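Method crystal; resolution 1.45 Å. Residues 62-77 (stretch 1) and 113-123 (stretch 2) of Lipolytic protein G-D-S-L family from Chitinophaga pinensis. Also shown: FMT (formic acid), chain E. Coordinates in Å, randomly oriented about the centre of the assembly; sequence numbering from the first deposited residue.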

ATOM      1  N   ASN A  62      16.612   6.306   4.331  1.00 18.12           N
ATOM      2  CA  ASN A  62      17.571   5.932   3.294  1.00 18.41           C
ATOM      3  C   ASN A  62      17.413   6.794   2.060  1.00 19.45           C
ATOM      4  O   ASN A  62      17.878   6.429   0.980  1.00 20.90           O
ATOM      5  CB  ASN A  62      17.372   4.473   2.875  1.00 18.58           C
ATOM      6  CG  ASN A  62      17.848   3.501   3.920  1.00 18.00           C
ATOM      7  OD1 ASN A  62      19.034   3.196   3.998  1.00 19.64           O
ATOM      8  ND2 ASN A  62      16.926   3.000   4.727  1.00 18.50           N
ATOM      9  N   ILE A  63      16.757   7.935   2.230  1.00 19.63           N
ATOM     10  CA  ILE A  63      16.272   8.726   1.104  1.00 20.48           C
ATOM     11  C   ILE A  63      17.352   9.163   0.106  1.00 21.26           C
ATOM     12  O   ILE A  63      17.069   9.295  -1.081  1.00 22.16           O
ATOM     13  CB  ILE A  63      15.442   9.944   1.598  1.00 22.86           C
ATOM     14  CG1 ILE A  63      14.527  10.475   0.493  1.00 24.26           C
ATOM     15  CG2 ILE A  63      16.347  11.040   2.150  1.00 23.77           C
ATOM     16  CD1 ILE A  63      13.414   9.550   0.098  1.00 25.07           C
ATOM     17  N   ASP A  64      18.586   9.356   0.572  1.00 21.95           N
ATOM     18  CA  ASP A  64      19.670   9.806  -0.302  1.00 22.40           C
ATOM     19  C   ASP A  64      20.410   8.644  -0.965  1.00 22.07           C
ATOM     20  O   ASP A  64      21.316   8.862  -1.771  1.00 22.67           O
ATOM     21  CB  ASP A  64      20.655  10.685   0.476  1.00 24.02           C
ATOM     22  CG  ASP A  64      20.029  11.984   0.944  1.00 28.17           C
ATOM     23  OD1 ASP A  64      19.222  12.558   0.182  1.00 30.16           O
ATOM     24  OD2 ASP A  64      20.345  12.431   2.071  1.00 31.17           O
ATOM     25  N   SER A  65      20.001   7.416  -0.648  1.00 21.78           N
ATOM     26  CA  SER A  65      20.718   6.228  -1.099  1.00 21.67           C
ATOM     27  C   SER A  65      19.866   5.295  -1.952  1.00 21.79           C
ATOM     28  O   SER A  65      20.242   4.148  -2.176  1.00 24.56           O
ATOM     29  CB  SER A  65      21.268   5.457   0.107  1.00 23.52           C
ATOM     30  OG  SER A  65      22.110   6.282   0.896  1.00 26.81           O
ATOM     31  N   LEU A  66      18.721   5.780  -2.421  1.00 19.42           N
ATOM     32  CA  LEU A  66      17.795   4.942  -3.173  1.00 18.69           C
ATOM     33  C   LEU A  66      18.014   4.986  -4.680  1.00 18.97           C
ATOM     34  O   LEU A  66      17.394   4.225  -5.424  1.00 18.96           O
ATOM     35  CB  LEU A  66      16.351   5.340  -2.857  1.00 19.52           C
ATOM     36  CG  LEU A  66      15.919   5.210  -1.399  1.00 20.29           C
ATOM     37  CD1 LEU A  66      14.436   5.491  -1.269  1.00 21.65           C
ATOM     38  CD2 LEU A  66      16.254   3.818  -0.880  1.00 20.20           C
ATOM     39  N   GLY A  67      18.883   5.882  -5.133  1.00 19.44           N
ATOM     40  CA  GLY A  67      19.065   6.076  -6.556  1.00 19.15           C
ATOM     41  C   GLY A  67      17.904   6.825  -7.178  1.00 20.81           C
ATOM     42  O   GLY A  67      17.664   6.715  -8.382  1.00 22.76           O
ATOM     43  N   LEU A  68      17.168   7.579  -6.361  1.00 21.50           N
ATOM     44  CA  LEU A  68      16.097   8.418  -6.885  1.00 21.64           C
ATOM     45  C   LEU A  68      16.650   9.394  -7.911  1.00 24.30           C
ATOM     46  O   LEU A  68      17.694  10.010  -7.691  1.00 25.56           O
ATOM     47  CB  LEU A  68      15.419   9.200  -5.762  1.00 21.43           C
ATOM     48  CG  LEU A  68      14.548   8.383  -4.815  1.00 21.61           C
ATOM     49  CD1 LEU A  68      14.143   9.241  -3.630  1.00 22.62           C
ATOM     50  CD2 LEU A  68      13.323   7.872  -5.551  1.00 21.90           C
ATOM     51  N   ILE A  69      15.950   9.538  -9.029  1.00 25.05           N
ATOM     52  CA  ILE A  69      16.392  10.471 -10.057  1.00 25.48           C
ATOM     53  C   ILE A  69      15.388  11.592 -10.270  1.00 25.38           C
ATOM     54  O   ILE A  69      14.275  11.559  -9.750  1.00 24.16           O
ATOM     55  CB  ILE A  69      16.652   9.770 -11.408  1.00 29.18           C
ATOM     56  CG1 ILE A  69      15.347   9.264 -12.017  1.00 30.46           C
ATOM     57  CG2 ILE A  69      17.657   8.635 -11.242  1.00 31.40           C
ATOM     58  CD1 ILE A  69      15.500   8.790 -13.457  1.00 31.60           C
ATOM     59  N   LYS A  70      15.798  12.595 -11.032  1.00 26.40           N
ATOM     60  CA  LYS A  70      14.907  13.679 -11.408  1.00 27.28           C
ATOM     61  C   LYS A  70      13.830  13.150 -12.357  1.00 27.36           C
ATOM     62  O   LYS A  70      14.126  12.449 -13.331  1.00 28.85           O
ATOM     63  CB  LYS A  70      15.704  14.803 -12.071  1.00 29.21           C
ATOM     64  CG  LYS A  70      14.883  16.024 -12.436  1.00 31.56           C
ATOM     65  CD  LYS A  70      15.766  17.068 -13.107  1.00 34.05           C
ATOM     66  CE  LYS A  70      15.020  18.369 -13.370  1.00 36.74           C
ATOM     67  NZ  LYS A  70      15.951  19.452 -13.809  1.00 39.53           N
ATOM     68  N   ALA A  71      12.579  13.478 -12.060  1.00 24.98           N
ATOM     69  CA  ALA A  71      11.446  13.001 -12.844  1.00 23.26           C
ATOM     70  C   ALA A  71      10.344  14.045 -12.852  1.00 22.96           C
ATOM     71  O   ALA A  71      10.400  15.025 -12.105  1.00 25.06           O
ATOM     72  CB  ALA A  71      10.920  11.686 -12.282  1.00 24.79           C
ATOM     73  N   ASP A  72       9.330  13.816 -13.679  1.00 23.41           N
ATOM     74  CA  ASP A  72       8.292  14.811 -13.914  1.00 24.17           C
ATOM     75  C   ASP A  72       7.178  14.723 -12.883  1.00 23.58           C
ATOM     76  O   ASP A  72       6.537  15.725 -12.562  1.00 24.21           O
ATOM     77  CB  ASP A  72       7.706  14.642 -15.317  1.00 24.86           C
ATOM     78  CG  ASP A  72       8.748  14.785 -16.404  1.00 27.23           C
ATOM     79  OD1 ASP A  72       9.301  15.893 -16.536  1.00 29.51           O
ATOM     80  OD2 ASP A  72       9.014  13.795 -17.123  1.00 27.02           O
ATOM     81  N   VAL A  73       6.935  13.516 -12.380  1.00 23.12           N
ATOM     82  CA  VAL A  73       5.910  13.304 -11.369  1.00 21.30           C
ATOM     83  C   VAL A  73       6.355  12.200 -10.429  1.00 20.05           C
ATOM     84  O   VAL A  73       6.973  11.225 -10.852  1.00 20.76           O
ATOM     85  CB  VAL A  73       4.529  12.967 -12.002  1.00 23.03           C
ATOM     86  CG1 VAL A  73       4.638  11.802 -12.967  1.00 23.29           C
ATOM     87  CG2 VAL A  73       3.477  12.682 -10.937  1.00 23.31           C
ATOM     88  N   TYR A  74       6.055  12.377  -9.148  1.00 18.63           N
ATOM     89  CA  TYR A  74       6.339  11.379  -8.133  1.00 17.65           C
ATOM     90  C   TYR A  74       5.044  11.013  -7.426  1.00 18.32           C
ATOM     91  O   TYR A  74       4.255  11.893  -7.073  1.00 19.36           O
ATOM     92  CB  TYR A  74       7.327  11.929  -7.102  1.00 18.63           C
ATOM     93  CG  TYR A  74       8.682  12.317  -7.660  1.00 18.25           C
ATOM     94  CD1 TYR A  74       8.851  13.493  -8.394  1.00 19.31           C
ATOM     95  CD2 TYR A  74       9.802  11.523  -7.435  1.00 18.24           C
ATOM     96  CE1 TYR A  74      10.090  13.856  -8.895  1.00 19.92           C
ATOM     97  CE2 TYR A  74      11.054  11.880  -7.938  1.00 18.11           C
ATOM     98  CZ  TYR A  74      11.189  13.051  -8.666  1.00 19.77           C
ATOM     99  OH  TYR A  74      12.416  13.433  -9.175  1.00 21.39           O
ATOM    100  N   SER A  75       4.813   9.718  -7.233  1.00 17.39           N
ATOM    101  CA  SER A  75       3.758   9.290  -6.323  1.00 16.00           C
ATOM    102  C   SER A  75       4.387   8.651  -5.095  1.00 15.66           C
ATOM    103  O   SER A  75       5.476   8.064  -5.166  1.00 16.30           O
ATOM    104  CB  SER A  75       2.758   8.339  -6.995  1.00 16.51           C
ATOM    105  OG  SER A  75       3.387   7.176  -7.498  1.00 16.89           O
ATOM    106  N   VAL A  76       3.719   8.798  -3.956  1.00 16.50           N
ATOM    107  CA  VAL A  76       4.190   8.208  -2.714  1.00 16.17           C
ATOM    108  C   VAL A  76       3.065   7.386  -2.110  1.00 15.84           C
ATOM    109  O   VAL A  76       1.999   7.916  -1.797  1.00 16.62           O
ATOM    110  CB  VAL A  76       4.647   9.286  -1.710  1.00 16.80           C
ATOM    111  CG1 VAL A  76       5.180   8.650  -0.424  1.00 17.33           C
ATOM    112  CG2 VAL A  76       5.711  10.179  -2.348  1.00 18.47           C
ATOM    113  N   PHE A  77       3.312   6.091  -1.950  1.00 14.52           N
ATOM    114  CA  PHE A  77       2.289   5.142  -1.524  1.00 13.68           C
ATOM    115  C   PHE A  77       2.887   4.333  -0.372  1.00 13.22           C
ATOM    116  O   PHE A  77       3.447   3.251  -0.577  1.00 13.54           O
ATOM    117  CB  PHE A  77       1.951   4.246  -2.722  1.00 15.54           C
ATOM    118  CG  PHE A  77       0.761   3.331  -2.532  1.00 16.18           C
ATOM    119  CD1 PHE A  77       0.069   3.244  -1.327  1.00 15.86           C
ATOM    120  CD2 PHE A  77       0.347   2.531  -3.589  1.00 16.03           C
ATOM    121  CE1 PHE A  77      -1.010   2.373  -1.193  1.00 15.91           C
ATOM    122  CE2 PHE A  77      -0.740   1.678  -3.464  1.00 15.84           C
ATOM    123  CZ  PHE A  77      -1.411   1.592  -2.261  1.00 15.28           C
ATOM    124  N   SER A 113      10.498  16.664   0.815  1.00 21.35           N
ATOM    125  CA  SER A 113      11.632  17.577   0.674  1.00 21.89           C
ATOM    126  C   SER A 113      12.656  17.059  -0.332  1.00 22.49           C
ATOM    127  O   SER A 113      13.181  17.831  -1.134  1.00 23.24           O
ATOM    128  CB  SER A 113      12.299  17.843   2.021  1.00 24.92           C
ATOM    129  OG  SER A 113      11.417  18.544   2.878  1.00 27.32           O
ATOM    130  N   LYS A 114      12.925  15.751  -0.305  1.00 22.76           N
ATOM    131  CA  LYS A 114      13.862  15.158  -1.262  1.00 22.91           C
ATOM    132  C   LYS A 114      13.353  15.303  -2.688  1.00 21.93           C
ATOM    133  O   LYS A 114      14.109  15.638  -3.599  1.00 23.07           O
ATOM    134  CB  LYS A 114      14.103  13.681  -0.965  1.00 23.34           C
ATOM    135  CG  LYS A 114      15.044  13.004  -1.956  1.00 23.16           C
ATOM    136  CD  LYS A 114      16.467  13.525  -1.811  1.00 24.94           C
ATOM    137  CE  LYS A 114      17.453  12.673  -2.597  1.00 27.28           C
ATOM    138  NZ  LYS A 114      18.843  13.221  -2.507  1.00 27.74           N
ATOM    139  N   ILE A 115      12.068  15.036  -2.879  1.00 21.10           N
ATOM    140  CA  ILE A 115      11.462  15.157  -4.200  1.00 21.71           C
ATOM    141  C   ILE A 115      11.654  16.567  -4.757  1.00 22.86           C
ATOM    142  O   ILE A 115      12.056  16.748  -5.911  1.00 23.90           O
ATOM    143  CB  ILE A 115       9.971  14.815  -4.155  1.00 21.30           C
ATOM    144  CG1 ILE A 115       9.803  13.317  -3.909  1.00 21.10           C
ATOM    145  CG2 ILE A 115       9.293  15.245  -5.448  1.00 23.15           C
ATOM    146  CD1 ILE A 115       8.372  12.885  -3.656  1.00 22.38           C
ATOM    147  N   ARG A 116      11.395  17.562  -3.918  1.00 23.20           N
ATOM    148  CA  ARG A 116      11.517  18.954  -4.330  1.00 25.07           C
ATOM    149  C   ARG A 116      12.971  19.343  -4.601  1.00 26.10           C
ATOM    150  O   ARG A 116      13.246  20.185  -5.454  1.00 28.28           O
ATOM    151  CB  ARG A 116      10.851  19.872  -3.303  1.00 26.35           C
ATOM    152  CG  ARG A 116       9.329  19.760  -3.343  1.00 28.63           C
ATOM    153  CD  ARG A 116       8.652  20.505  -2.213  1.00 30.14           C
ATOM    154  NE  ARG A 116       7.202  20.563  -2.394  1.00 29.83           N
ATOM    155  CZ  ARG A 116       6.337  20.805  -1.412  1.00 31.23           C
ATOM    156  NH1 ARG A 116       6.774  20.986  -0.171  1.00 30.81           N
ATOM    157  NH2 ARG A 116       5.033  20.845  -1.664  1.00 32.78           N
ATOM    158  N   GLN A 117      13.902  18.711  -3.891  1.00 26.53           N
ATOM    159  CA  GLN A 117      15.323  18.890  -4.177  1.00 28.59           C
ATOM    160  C   GLN A 117      15.671  18.308  -5.550  1.00 27.66           C
ATOM    161  O   GLN A 117      16.400  18.925  -6.329  1.00 28.30           O
ATOM    162  CB  GLN A 117      16.176  18.220  -3.101  1.00 32.15           C
ATOM    163  CG  GLN A 117      17.658  18.140  -3.438  1.00 35.97           C
ATOM    164  CD  GLN A 117      18.339  16.950  -2.781  1.00 40.13           C
ATOM    165  OE1 GLN A 117      18.355  15.844  -3.329  1.00 40.93           O
ATOM    166  NE2 GLN A 117      18.901  17.170  -1.598  1.00 41.85           N
ATOM    167  N   LEU A 118      15.144  17.119  -5.835  1.00 27.03           N
ATOM    168  CA  LEU A 118      15.391  16.446  -7.108  1.00 26.02           C
ATOM    169  C   LEU A 118      14.797  17.217  -8.277  1.00 26.18           C
ATOM    170  O   LEU A 118      15.436  17.372  -9.318  1.00 27.48           O
ATOM    171  CB  LEU A 118      14.823  15.024  -7.090  1.00 25.75           C
ATOM    172  CG  LEU A 118      15.562  14.005  -6.224  1.00 27.31           C
ATOM    173  CD1 LEU A 118      14.707  12.760  -6.009  1.00 28.79           C
ATOM    174  CD2 LEU A 118      16.902  13.651  -6.863  1.00 28.73           C
ATOM    175  N   ASN A 119      13.568  17.683  -8.106  1.00 24.75           N
ATOM    176  CA  ASN A 119      12.911  18.495  -9.114  1.00 26.18           C
ATOM    177  C   ASN A 119      11.837  19.371  -8.484  1.00 26.42           C
ATOM    178  O   ASN A 119      10.729  18.909  -8.226  1.00 26.07           O
ATOM    179  CB  ASN A 119      12.311  17.615 -10.218  1.00 25.20           C
ATOM    180  CG  ASN A 119      11.785  18.429 -11.380  1.00 26.52           C
ATOM    181  OD1 ASN A 119      11.842  19.656 -11.360  1.00 26.39           O
ATOM    182  ND2 ASN A 119      11.276  17.751 -12.400  1.00 27.63           N
ATOM    183  N   PRO A 120      12.162  20.650  -8.242  1.00 27.51           N
ATOM    184  CA  PRO A 120      11.183  21.565  -7.641  1.00 28.55           C
ATOM    185  C   PRO A 120       9.940  21.769  -8.514  1.00 28.77           C
ATOM    186  O   PRO A 120       8.935  22.275  -8.014  1.00 30.32           O
ATOM    187  CB  PRO A 120      11.972  22.873  -7.470  1.00 28.59           C
ATOM    188  CG  PRO A 120      13.140  22.747  -8.371  1.00 28.07           C
ATOM    189  CD  PRO A 120      13.464  21.294  -8.479  1.00 27.45           C
ATOM    190  N   GLU A 121      10.002  21.358  -9.780  1.00 27.05           N
ATOM    191  CA  GLU A 121       8.883  21.522 -10.710  1.00 27.03           C
ATOM    192  C   GLU A 121       8.017  20.277 -10.859  1.00 27.18           C
ATOM    193  O   GLU A 121       6.968  20.320 -11.499  1.00 28.03           O
ATOM    194  CB  GLU A 121       9.393  21.912 -12.098  1.00 27.81           C
ATOM    195  CG  GLU A 121      10.103  23.240 -12.144  1.00 28.57           C
ATOM    196  CD  GLU A 121      10.794  23.487 -13.466  1.00 31.31           C
ATOM    197  OE1 GLU A 121      10.292  23.006 -14.506  1.00 33.01           O
ATOM    198  OE2 GLU A 121      11.846  24.161 -13.461  1.00 32.03           O
ATOM    199  N   ALA A 122       8.465  19.165 -10.289  1.00 25.57           N
ATOM    200  CA  ALA A 122       7.743  17.905 -10.438  1.00 25.39           C
ATOM    201  C   ALA A 122       6.388  17.915  -9.737  1.00 25.69           C
ATOM    202  O   ALA A 122       6.228  18.522  -8.675  1.00 26.75           O
ATOM    203  CB  ALA A 122       8.586  16.746  -9.919  1.00 26.22           C
ATOM    204  N   LYS A 123       5.416  17.241 -10.343  1.00 24.67           N
ATOM    205  CA  LYS A 123       4.137  17.001  -9.685  1.00 24.05           C
ATOM    206  C   LYS A 123       4.282  15.915  -8.630  1.00 22.32           C
ATOM    207  O   LYS A 123       5.077  14.986  -8.782  1.00 22.12           O
ATOM    208  CB  LYS A 123       3.070  16.592 -10.701  1.00 25.57           C
ATOM    209  CG  LYS A 123       2.772  17.640 -11.759  1.00 28.70           C
ATOM    210  CD  LYS A 123       2.597  19.019 -11.146  1.00 30.78           C
TER
HETATM  211  C   FMT E 303      15.960   2.487   8.304  1.00 37.36           C
HETATM  212  O1  FMT E 303      15.585   3.652   8.141  1.00 38.06           O
HETATM  213  O2  FMT E 303      15.959   1.595   7.443  1.00 34.99           O
HETATM  214  O   HOH W   1      14.044  21.442 -12.491  1.00 48.98           O

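Stretch 1 runs as a loop into a strand that begins at V73. Stretch 2 ends a helix at L118, turns through N119 to A122 and enters a strand at K123. The helix and the first strand run nearly antiparallel, at 169°, with axes 10.2 Å apart at closest approach. The turn reverses the chain, so K123 pairs with V73 as a parallel bridge. Two backbone hydrogen bonds hold it: K123 N to D72 O at 2.9 Å and Y74 N to K123 O at 2.8 Å.

Three residues have the most surface covered by the other stretch: L118, Y74 and K114. The Y74 ring fills the space between strand, helix and turn. I115 CG2 sits over one face of the Y74 ring, 3.8 Å from its centroid, in a CH-pi contact. A122 CB lies at the edge, 3.4 Å from Y74 CE1. The hydroxyl is not left unpaired in this apolar setting: Y74 OH donates to I69 O at 2.7 Å, which ties the ring to its own loop.

L118 points toward stretch 1. Its CD1 packs 3.6 Å from L68 CB and 4.2 Å from Y74 CE2, joining loop and ring in one apolar cluster. L118 O lies 3.4 Å from K70 CG.

K114 makes two kinds of contact with stretch 1. Its CB packs 3.5 Å from I63 CG1, while its amine reaches past to solvent-exposed D64. K114 NZ and D64 OD1 form a salt bridge at 2.8 Å. The same NZ donates to Q117 OE1 at 2.8 Å, one helical turn on.

N119 secures the turn. Its ND2 donates to A71 O at 2.9 Å, while its OD1 accepts from E121 N at 3.0 Å. A water also links N119 OD1 to K70 NZ, 3.1 Å from each atom.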